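Local coordinates for protein pyrrolidone-carboxylate peptidase (PDB 5Z48) that removes N-terminal pyroglutamyl (5-oxoproline) residues from peptides, acting as a cysteine exopeptidase of the peptidase C15 family, at residues A74-L82 with I133-A141; I107-T118 with N147-R158. One frame throughout, in Å; residues are numbered along the deposited sequence.

Interaction 1 (A74-L82 with I133-A141); sequences AAGRPQVTL and IPGDISNSA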
loop_
_atom_site.group_PDB
_atom_site.type_symbol
_atom_site.label_atom_id
_atom_site.label_comp_id
_atom_site.label_asym_id
_atom_site.label_seq_id
_atom_site.Cartn_x
_atom_site.Cartn_y
_atom_site.Cartn_z
ATOM N N ALA B 74 -9.243 10.437 -8.145
ATOM C CA ALA B 74 -7.963 9.730 -8.007
ATOM C C ALA B 74 -8.257 8.428 -7.263
ATOM O O ALA B 74 -8.022 8.349 -6.066
ATOM C CB ALA B 74 -6.912 10.568 -7.258
ATOM N N ALA B 75 -8.754 7.417 -7.984
ATOM C CA ALA B 75 -9.121 6.161 -7.343
ATOM C C ALA B 75 -7.892 5.488 -6.748
ATOM O O ALA B 75 -6.912 5.195 -7.458
ATOM C CB ALA B 75 -9.792 5.245 -8.374
ATOM N N GLY B 76 -7.944 5.253 -5.436
ATOM C CA GLY B 76 -6.831 4.691 -4.695
ATOM C C GLY B 76 -6.286 5.638 -3.651
ATOM O O GLY B 76 -5.718 5.184 -2.644
ATOM N N ARG B 77 -6.449 6.980 -3.876
ATOM C CA ARG B 77 -5.993 7.896 -2.836
ATOM C C ARG B 77 -6.990 7.916 -1.673
ATOM O O ARG B 77 -8.216 7.857 -1.894
ATOM C CB ARG B 77 -5.807 9.299 -3.399
ATOM C CG ARG B 77 -4.763 9.408 -4.492
ATOM C CD ARG B 77 -4.348 10.870 -4.740
ATOM N NE ARG B 77 -3.413 10.914 -5.882
ATOM C CZ ARG B 77 -3.009 12.064 -6.452
ATOM N NH1 ARG B 77 -3.459 13.247 -6.014
ATOM N NH2 ARG B 77 -2.181 12.040 -7.497
ATOM N N PRO B 78 -6.495 7.989 -0.441
ATOM C CA PRO B 78 -7.392 7.924 0.738
ATOM C C PRO B 78 -8.044 9.246 1.120
ATOM O O PRO B 78 -9.106 9.224 1.766
ATOM C CB PRO B 78 -6.456 7.447 1.872
ATOM C CG PRO B 78 -5.075 7.972 1.436
ATOM C CD PRO B 78 -5.083 7.755 -0.081
ATOM N N GLN B 79 -7.477 10.388 0.714
ATOM C CA GLN B 79 -7.898 11.690 1.223
ATOM C C GLN B 79 -7.886 12.673 0.064
ATOM O O GLN B 79 -7.132 12.503 -0.908
ATOM C CB GLN B 79 -6.982 12.189 2.380
ATOM C CG GLN B 79 -6.920 11.188 3.548
ATOM C CD GLN B 79 -5.939 11.558 4.644
ATOM O OE1 GLN B 79 -5.272 12.593 4.544
ATOM N NE2 GLN B 79 -5.875 10.737 5.724
ATOM N N VAL B 80 -8.731 13.709 0.167
ATOM C CA VAL B 80 -8.658 14.786 -0.824
ATOM C C VAL B 80 -7.253 15.382 -0.876
ATOM O O VAL B 80 -6.583 15.546 0.166
ATOM C CB VAL B 80 -9.688 15.885 -0.531
ATOM C CG1 VAL B 80 -11.114 15.346 -0.777
ATOM C CG2 VAL B 80 -9.591 16.453 0.892
ATOM N N THR B 81 -6.818 15.744 -2.096
ATOM C CA THR B 81 -5.491 16.307 -2.327
ATOM C C THR B 81 -5.543 17.484 -3.294
ATOM O O THR B 81 -6.411 17.570 -4.174
ATOM C CB THR B 81 -4.473 15.259 -2.883
ATOM O OG1 THR B 81 -5.030 14.564 -4.025
ATOM C CG2 THR B 81 -4.100 14.247 -1.780
ATOM N N LEU B 82 -4.622 18.426 -3.085
ATOM C CA LEU B 82 -4.457 19.601 -3.949
ATOM C C LEU B 82 -3.184 19.427 -4.767
ATOM O O LEU B 82 -2.101 19.191 -4.194
ATOM C CB LEU B 82 -4.343 20.881 -3.114
ATOM C CG LEU B 82 -5.504 21.220 -2.225
ATOM C CD1 LEU B 82 -5.048 22.349 -1.303
ATOM C CD2 LEU B 82 -6.711 21.634 -3.082
ATOM N N ILE B 133 -11.583 17.617 8.000
ATOM C CA ILE B 133 -11.342 16.880 6.753
ATOM C C ILE B 133 -9.840 16.665 6.609
ATOM O O ILE B 133 -9.094 17.645 6.434
ATOM C CB ILE B 133 -11.913 17.621 5.530
ATOM C CG1 ILE B 133 -13.435 17.730 5.680
ATOM C CG2 ILE B 133 -11.582 16.880 4.219
ATOM C CD1 ILE B 133 -14.045 18.709 4.674
ATOM N N PRO B 134 -9.361 15.409 6.643
ATOM C CA PRO B 134 -7.952 15.112 6.316
ATOM C C PRO B 134 -7.649 15.409 4.857
ATOM O O PRO B 134 -8.476 15.163 3.980
ATOM C CB PRO B 134 -7.846 13.602 6.567
ATOM C CG PRO B 134 -9.044 13.173 7.289
ATOM C CD PRO B 134 -10.143 14.206 6.989
ATOM N N GLY B 135 -6.461 15.972 4.592
ATOM C CA GLY B 135 -6.069 16.223 3.206
ATOM C C GLY B 135 -4.640 16.706 3.118
ATOM O O GLY B 135 -3.972 16.923 4.135
ATOM N N ASP B 136 -4.149 16.846 1.888
ATOM C CA ASP B 136 -2.729 17.205 1.733
ATOM C C ASP B 136 -2.502 17.733 0.324
ATOM O O ASP B 136 -3.391 17.729 -0.516
ATOM C CB ASP B 136 -1.808 16.026 2.017
ATOM C CG ASP B 136 -0.446 16.468 2.593
ATOM O OD1 ASP B 136 -0.077 17.665 2.502
ATOM O OD2 ASP B 136 0.266 15.597 3.137
ATOM N N ILE B 137 -1.289 18.220 0.093
ATOM C CA ILE B 137 -0.810 18.598 -1.241
ATOM C C ILE B 137 -0.205 17.352 -1.906
ATOM O O ILE B 137 0.497 16.541 -1.254
ATOM C CB ILE B 137 0.234 19.730 -1.115
ATOM C CG1 ILE B 137 -0.468 21.045 -0.645
ATOM C CG2 ILE B 137 0.959 19.958 -2.445
ATOM C CD1 ILE B 137 0.544 22.035 -0.033
ATOM N N SER B 138 -0.497 17.201 -3.202
ATOM C CA SER B 138 0.104 16.192 -4.068
ATOM C C SER B 138 1.049 16.885 -5.030
ATOM O O SER B 138 0.723 17.950 -5.562
ATOM C CB SER B 138 -0.993 15.471 -4.861
ATOM O OG SER B 138 -0.478 14.745 -5.975
ATOM N N ASN B 139 2.188 16.242 -5.299
ATOM C CA ASN B 139 3.179 16.843 -6.182
ATOM C C ASN B 139 3.240 16.169 -7.544
ATOM O O ASN B 139 4.092 16.534 -8.371
ATOM C CB ASN B 139 4.527 16.828 -5.476
ATOM C CG ASN B 139 4.502 17.731 -4.270
ATOM O OD1 ASN B 139 4.007 18.852 -4.389
ATOM N ND2 ASN B 139 4.998 17.271 -3.135
ATOM N N SER B 140 2.316 15.262 -7.833
ATOM C CA SER B 140 2.064 14.821 -9.207
ATOM C C SER B 140 0.587 14.520 -9.392
ATOM O O SER B 140 0.007 13.762 -8.599
ATOM C CB SER B 140 2.874 13.584 -9.586
ATOM O OG SER B 140 2.423 13.094 -10.872
ATOM N N ALA B 141 -0.020 15.103 -10.427
ATOM C CA ALA B 141 -1.425 14.864 -10.778
ATOM C C ALA B 141 -1.584 13.687 -11.738
ATOM O O ALA B 141 -2.682 13.494 -12.283
ATOM C CB ALA B 141 -2.043 16.126 -11.403
HETATM O O HOH W 1 -3.698 14.119 6.146
HETATM O O HOH W 2 -10.219 13.597 2.714
#
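R77 NH2 donates to S140 O (3.0 Å), approaching in the plane of that carbonyl, while the O lies 21° out of the guanidinium plane. The neighbouring nitrogen, NH1, reaches T81 OG1 of its own segment at 2.9 Å, almost exactly in the guanidinium plane, and forms a salt bridge with E83, an active-site residue by similarity. These partners fix the rotation of the group at the end of a chain that is extended from CG to NE. S138 OG sits obliquely to the guanidinium, and it too is hydrogen-bonded to the E83 carboxylate.

Between these side chains and the loop at P134 runs a short parallel beta ladder, the N-terminal end of strand 80-90 beside strand 135-138. L82 is held through both its N and its O: the N donates to D136 O (2.9 Å), and the O receives S138 N at 2.7 Å in a nearly straight bond (167°). D136 N to V80 O is longer, at 3.3 Å.

Beyond the ladder, the Q79 amide lies against the P134 ring, CD to CB 3.4 Å, the two side chains meeting at about a right angle; its NE2 is hydrogen-bonded to L189 O of the second subunit. A water joins V80 N to P134 O, and V80 CG2 packs on I133 CG2 at 3.9 Å. Helix 121-130 covers the V80 and L82 side chains.

The T81 side chain, on the other face of the sheet, touches H171, likewise an active-site residue by similarity. R77 and S138 engage the two oxygens of E83 and so probably hold its carboxylate in place, consistent with a Cys-His-Glu triad.

Interaction 2 (I107-T118 with N147-R158); sequences IEPDAPAAYLAT and NFVLYHALHWLR
Y115 meets both Y151 and H155 because each of these helix residues sets its CG opposite the backbone N (chi1 -178° in both), and successive turns of helix 145-159 thereby send the two rings out alongside the loop and strand of residues 107-118. Y115 answers from strand 114-116, laying its ring against the helix. Its OH and H155 ND1 share a hydrogen bond of 2.7 Å at the imidazole edge, the backbone of L154 and H155 lies over one face of its ring, and its CD1 edge points at the face of Y151. This T-shaped pair has centroids 5.2 Å apart and planes at 73°.

The Y151 hydroxyl donates to P112 O at 2.6 Å, in the carbonyl plane and on a lone pair. It also takes a weak bond from a water held by E108 N, and A111 CB lies 3.3 Å from Y151 OH. I107 slides past Y151 in the opposite direction: I107 CG2 lies 3.9 Å from Y151 CD1, and I107 CD1 reaches the F148 ring. L154 CD1 packs on Y115 CB (3.6 Å).

A phenylalanine in place of Y151 would probably leave the carbonyl of P112 without its donor and the loop before strand 114-116 less firmly tied to the helix.

The aromatic cluster of Y115, Y151 and H155 therefore joins strand to helix by ring contacts and two short hydroxyl bonds, with no salt bridge between the segments. Beside it the E108 carboxylate lies 4.0 Å from H155 NE2 through OE2, close enough that it may favour a protonated imidazole.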
loop_
_atom_site.group_PDB
_atom_site.type_symbol
_atom_site.label_atom_id
_atom_site.label_comp_id
_atom_site.label_asym_id
_atom_site.label_seq_id
_atom_site.Cartn_x
_atom_site.Cartn_y
_atom_site.Cartn_z
ATOM N N ILE B 107 2.508 18.753 -24.355
ATOM C CA ILE B 107 1.169 19.304 -24.555
ATOM C C ILE B 107 1.203 20.460 -25.550
ATOM O O ILE B 107 0.334 20.574 -26.420
ATOM C CB ILE B 107 0.563 19.730 -23.202
ATOM C CG1 ILE B 107 0.235 18.487 -22.367
ATOM C CG2 ILE B 107 -0.667 20.615 -23.432
ATOM C CD1 ILE B 107 -0.328 18.782 -20.928
ATOM N N GLU B 108 2.219 21.320 -25.456
ATOM C CA GLU B 108 2.268 22.544 -26.254
ATOM C C GLU B 108 3.692 22.799 -26.710
ATOM O O GLU B 108 4.600 22.877 -25.874
ATOM C CB GLU B 108 1.768 23.723 -25.402
ATOM C CG GLU B 108 1.580 25.010 -26.134
ATOM C CD GLU B 108 0.170 25.149 -26.632
ATOM O OE1 GLU B 108 0.029 25.560 -27.789
ATOM O OE2 GLU B 108 -0.796 24.829 -25.879
ATOM N N PRO B 109 3.929 22.946 -28.014
ATOM C CA PRO B 109 5.269 23.331 -28.470
ATOM C C PRO B 109 5.628 24.704 -27.913
ATOM O O PRO B 109 4.778 25.591 -27.810
ATOM C CB PRO B 109 5.136 23.348 -29.999
ATOM C CG PRO B 109 3.642 23.539 -30.265
ATOM C CD PRO B 109 2.946 22.846 -29.110
ATOM N N ASP B 110 6.876 24.842 -27.473
ATOM C CA ASP B 110 7.433 26.147 -27.100
ATOM C C ASP B 110 6.724 26.765 -25.904
ATOM O O ASP B 110 6.450 27.960 -25.889
ATOM C CB ASP B 110 7.422 27.125 -28.278
ATOM C CG ASP B 110 8.110 26.572 -29.488
ATOM O OD1 ASP B 110 9.190 25.965 -29.310
ATOM O OD2 ASP B 110 7.577 26.732 -30.611
ATOM N N ALA B 111 6.333 25.945 -24.939
ATOM C CA ALA B 111 5.712 26.416 -23.711
ATOM C C ALA B 111 6.463 25.840 -22.520
ATOM O O ALA B 111 7.282 24.921 -22.679
ATOM C CB ALA B 111 4.222 26.018 -23.663
ATOM N N PRO B 112 6.200 26.340 -21.299
ATOM C CA PRO B 112 6.948 25.838 -20.132
ATOM C C PRO B 112 6.752 24.349 -19.897
ATOM O O PRO B 112 5.696 23.772 -20.178
ATOM C CB PRO B 112 6.373 26.648 -18.956
ATOM C CG PRO B 112 5.927 27.983 -19.631
ATOM C CD PRO B 112 5.344 27.496 -20.932
ATOM N N ALA B 113 7.777 23.740 -19.287
ATOM C CA ALA B 113 7.673 22.341 -18.884
ATOM C C ALA B 113 6.540 22.098 -17.899
ATOM O O ALA B 113 5.979 20.988 -17.849
ATOM C CB ALA B 113 8.999 21.888 -18.270
ATOM N N ALA B 114 6.210 23.099 -17.075
ATOM C CA ALA B 114 5.174 22.948 -16.078
ATOM C C ALA B 114 4.646 24.319 -15.673
ATOM O O ALA B 114 5.278 25.351 -15.917
ATOM C CB ALA B 114 5.708 22.222 -14.846
ATOM N N TYR B 115 3.473 24.301 -15.012
ATOM C CA TYR B 115 2.933 25.463 -14.308
ATOM C C TYR B 115 2.625 25.080 -12.867
ATOM O O TYR B 115 2.005 24.038 -12.625
ATOM C CB TYR B 115 1.638 25.974 -14.998
ATOM C CG TYR B 115 1.870 26.722 -16.260
ATOM C CD1 TYR B 115 1.927 26.075 -17.518
ATOM C CD2 TYR B 115 2.007 28.108 -16.246
ATOM C CE1 TYR B 115 2.111 26.787 -18.689
ATOM C CE2 TYR B 115 2.189 28.833 -17.417
ATOM C CZ TYR B 115 2.249 28.172 -18.646
ATOM O OH TYR B 115 2.430 28.915 -19.771
ATOM N N LEU B 116 3.061 25.893 -11.906
ATOM C CA LEU B 116 2.590 25.704 -10.531
ATOM C C LEU B 116 1.148 26.185 -10.389
ATOM O O LEU B 116 0.769 27.254 -10.886
ATOM C CB LEU B 116 3.510 26.439 -9.544
ATOM C CG LEU B 116 4.979 26.019 -9.570
ATOM C CD1 LEU B 116 5.711 26.877 -8.524
ATOM C CD2 LEU B 116 5.039 24.536 -9.256
ATOM N N ALA B 117 0.349 25.410 -9.649
ATOM C CA ALA B 117 -0.994 25.872 -9.307
ATOM C C ALA B 117 -0.901 27.174 -8.524
ATOM O O ALA B 117 0.042 27.391 -7.741
ATOM C CB ALA B 117 -1.695 24.805 -8.456
ATOM N N THR B 118 -1.907 28.042 -8.709
ATOM C CA THR B 118 -1.914 29.365 -8.071
ATOM C C THR B 118 -3.037 29.506 -7.039
ATOM O O THR B 118 -3.350 30.634 -6.617
ATOM C CB THR B 118 -2.026 30.451 -9.138
ATOM O OG1 THR B 118 -3.168 30.166 -9.958
ATOM C CG2 THR B 118 -0.765 30.475 -10.031
ATOM N N ASN B 147 -4.267 16.021 -15.147
ATOM C CA ASN B 147 -3.080 16.845 -15.315
ATOM C C ASN B 147 -3.172 17.723 -16.551
ATOM O O ASN B 147 -2.788 18.906 -16.520
ATOM C CB ASN B 147 -1.865 15.941 -15.436
ATOM C CG ASN B 147 -0.598 16.737 -15.727
ATOM O OD1 ASN B 147 -0.024 17.337 -14.795
ATOM N ND2 ASN B 147 -0.177 16.764 -16.981
ATOM N N PHE B 148 -3.656 17.158 -17.664
ATOM C CA PHE B 148 -3.773 17.923 -18.906
ATOM C C PHE B 148 -4.586 19.193 -18.689
ATOM O O PHE B 148 -4.163 20.266 -19.139
ATOM C CB PHE B 148 -4.377 17.055 -20.010
ATOM C CG PHE B 148 -4.729 17.823 -21.250
ATOM C CD1 PHE B 148 -5.990 18.432 -21.377
ATOM C CD2 PHE B 148 -3.778 17.990 -22.239
ATOM C CE1 PHE B 148 -6.302 19.180 -22.511
ATOM C CE2 PHE B 148 -4.094 18.736 -23.393
ATOM C CZ PHE B 148 -5.348 19.334 -23.500
ATOM N N VAL B 149 -5.749 19.105 -18.006
ATOM C CA VAL B 149 -6.585 20.310 -17.910
ATOM C C VAL B 149 -5.988 21.307 -16.925
ATOM O O VAL B 149 -6.169 22.531 -17.090
ATOM C CB VAL B 149 -8.064 19.995 -17.588
ATOM C CG1 VAL B 149 -8.760 19.225 -18.728
ATOM C CG2 VAL B 149 -8.261 19.275 -16.234
ATOM N N LEU B 150 -5.220 20.827 -15.941
ATOM C CA LEU B 150 -4.552 21.720 -15.006
ATOM C C LEU B 150 -3.515 22.548 -15.740
ATOM O O LEU B 150 -3.525 23.781 -15.669
ATOM C CB LEU B 150 -3.901 20.905 -13.878
ATOM C CG LEU B 150 -3.098 21.718 -12.870
ATOM C CD1 LEU B 150 -3.955 22.824 -12.209
ATOM C CD2 LEU B 150 -2.447 20.825 -11.825
ATOM N N TYR B 151 -2.645 21.874 -16.514
ATOM C CA TYR B 151 -1.673 22.588 -17.336
ATOM C C TYR B 151 -2.384 23.503 -18.326
ATOM O O TYR B 151 -1.993 24.670 -18.506
ATOM C CB TYR B 151 -0.765 21.578 -18.059
ATOM C CG TYR B 151 0.310 22.225 -18.891
ATOM C CD1 TYR B 151 0.050 22.707 -20.175
ATOM C CD2 TYR B 151 1.610 22.359 -18.398
ATOM C CE1 TYR B 151 1.034 23.343 -20.929
ATOM C CE2 TYR B 151 2.624 22.960 -19.145
ATOM C CZ TYR B 151 2.332 23.465 -20.411
ATOM O OH TYR B 151 3.307 24.089 -21.163
ATOM N N HIS B 152 -3.400 22.977 -19.014
ATOM C CA HIS B 152 -4.116 23.765 -20.023
ATOM C C HIS B 152 -4.681 25.057 -19.430
ATOM O O HIS B 152 -4.548 26.141 -20.032
ATOM C CB HIS B 152 -5.229 22.906 -20.608
ATOM C CG HIS B 152 -6.050 23.603 -21.629
ATOM N ND1 HIS B 152 -5.793 23.502 -22.982
ATOM C CD2 HIS B 152 -7.130 24.410 -21.504
ATOM C CE1 HIS B 152 -6.688 24.218 -23.647
ATOM N NE2 HIS B 152 -7.492 24.798 -22.772
ATOM N N ALA B 153 -5.334 24.968 -18.272
ATOM C CA ALA B 153 -5.951 26.164 -17.698
ATOM C C ALA B 153 -4.893 27.171 -17.256
ATOM O O ALA B 153 -5.054 28.385 -17.489
ATOM C CB ALA B 153 -6.847 25.765 -16.522
ATOM N N LEU B 154 -3.819 26.710 -16.604
ATOM C CA LEU B 154 -2.802 27.649 -16.134
ATOM C C LEU B 154 -2.135 28.352 -17.310
ATOM O O LEU B 154 -1.884 29.561 -17.260
ATOM C CB LEU B 154 -1.789 26.906 -15.250
ATOM C CG LEU B 154 -2.341 26.478 -13.898
ATOM C CD1 LEU B 154 -1.410 25.424 -13.247
ATOM C CD2 LEU B 154 -2.481 27.692 -12.951
ATOM N N HIS B 155 -1.873 27.606 -18.395
ATOM C CA HIS B 155 -1.265 28.186 -19.592
ATOM C C HIS B 155 -2.185 29.226 -20.226
ATOM O O HIS B 155 -1.734 30.332 -20.567
ATOM C CB HIS B 155 -0.972 27.069 -20.595
ATOM C CG HIS B 155 -0.304 27.552 -21.845
ATOM N ND1 HIS B 155 0.988 28.027 -21.852
ATOM C CD2 HIS B 155 -0.734 27.601 -23.128
ATOM C CE1 HIS B 155 1.323 28.369 -23.088
ATOM N NE2 HIS B 155 0.296 28.123 -23.883
ATOM N N TRP B 156 -3.466 28.879 -20.411
ATOM C CA TRP B 156 -4.425 29.805 -21.017
ATOM C C TRP B 156 -4.517 31.087 -20.198
ATOM O O TRP B 156 -4.450 32.198 -20.739
ATOM C CB TRP B 156 -5.804 29.119 -21.132
ATOM C CG TRP B 156 -6.782 29.927 -21.931
ATOM C CD1 TRP B 156 -7.068 29.775 -23.258
ATOM C CD2 TRP B 156 -7.583 31.027 -21.467
ATOM N NE1 TRP B 156 -8.001 30.708 -23.648
ATOM C CE2 TRP B 156 -8.344 31.477 -22.569
ATOM C CE3 TRP B 156 -7.736 31.666 -20.222
ATOM C CZ2 TRP B 156 -9.239 32.551 -22.481
ATOM C CZ3 TRP B 156 -8.624 32.726 -20.129
ATOM C CH2 TRP B 156 -9.362 33.167 -21.259
ATOM N N LEU B 157 -4.645 30.945 -18.873
ATOM C CA LEU B 157 -4.747 32.124 -18.022
ATOM C C LEU B 157 -3.507 33.009 -18.148
ATOM O O LEU B 157 -3.621 34.227 -18.319
ATOM C CB LEU B 157 -4.978 31.703 -16.580
ATOM C CG LEU B 157 -6.393 31.180 -16.270
ATOM C CD1 LEU B 157 -6.344 30.503 -14.888
ATOM C CD2 LEU B 157 -7.439 32.296 -16.315
ATOM N N ARG B 158 -2.310 32.408 -18.131
ATOM C CA ARG B 158 -1.094 33.200 -18.265
ATOM C C ARG B 158 -1.043 33.899 -19.623
ATOM O O ARG B 158 -0.763 35.102 -19.711
ATOM C CB ARG B 158 0.127 32.289 -18.056
ATOM C CG ARG B 158 1.475 32.979 -18.216
ATOM C CD ARG B 158 1.706 34.008 -17.141
ATOM N NE ARG B 158 1.604 33.449 -15.795
ATOM C CZ ARG B 158 1.670 34.182 -14.684
ATOM N NH1 ARG B 158 1.834 35.500 -14.772
ATOM N NH2 ARG B 158 1.561 33.606 -13.486
HETATM O O HOH W 3 3.714 21.603 -23.007
#

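Overall arrangement
Both contacts reach the same mixed sheet: interaction 1 pairs strand 80-90 with strand 135-138, whereas interaction 2 packs its neighbour, strand 114-116, on helix 145-159. Strand 135-138 leads through a short loop into that helix, and A141 meets N147 where the two contacts touch. Each is partly buried, and each borders the third subunit; interaction 1 also faces the second. Their chemistry differs with place. Interaction 1 is mainly backbone hydrogen bonding and a charged side-chain network beside the predicted active-site residues. Interaction 2, farther from the chain centre, relies on aromatic rings and aliphatic groups, with exposed residues at its margin.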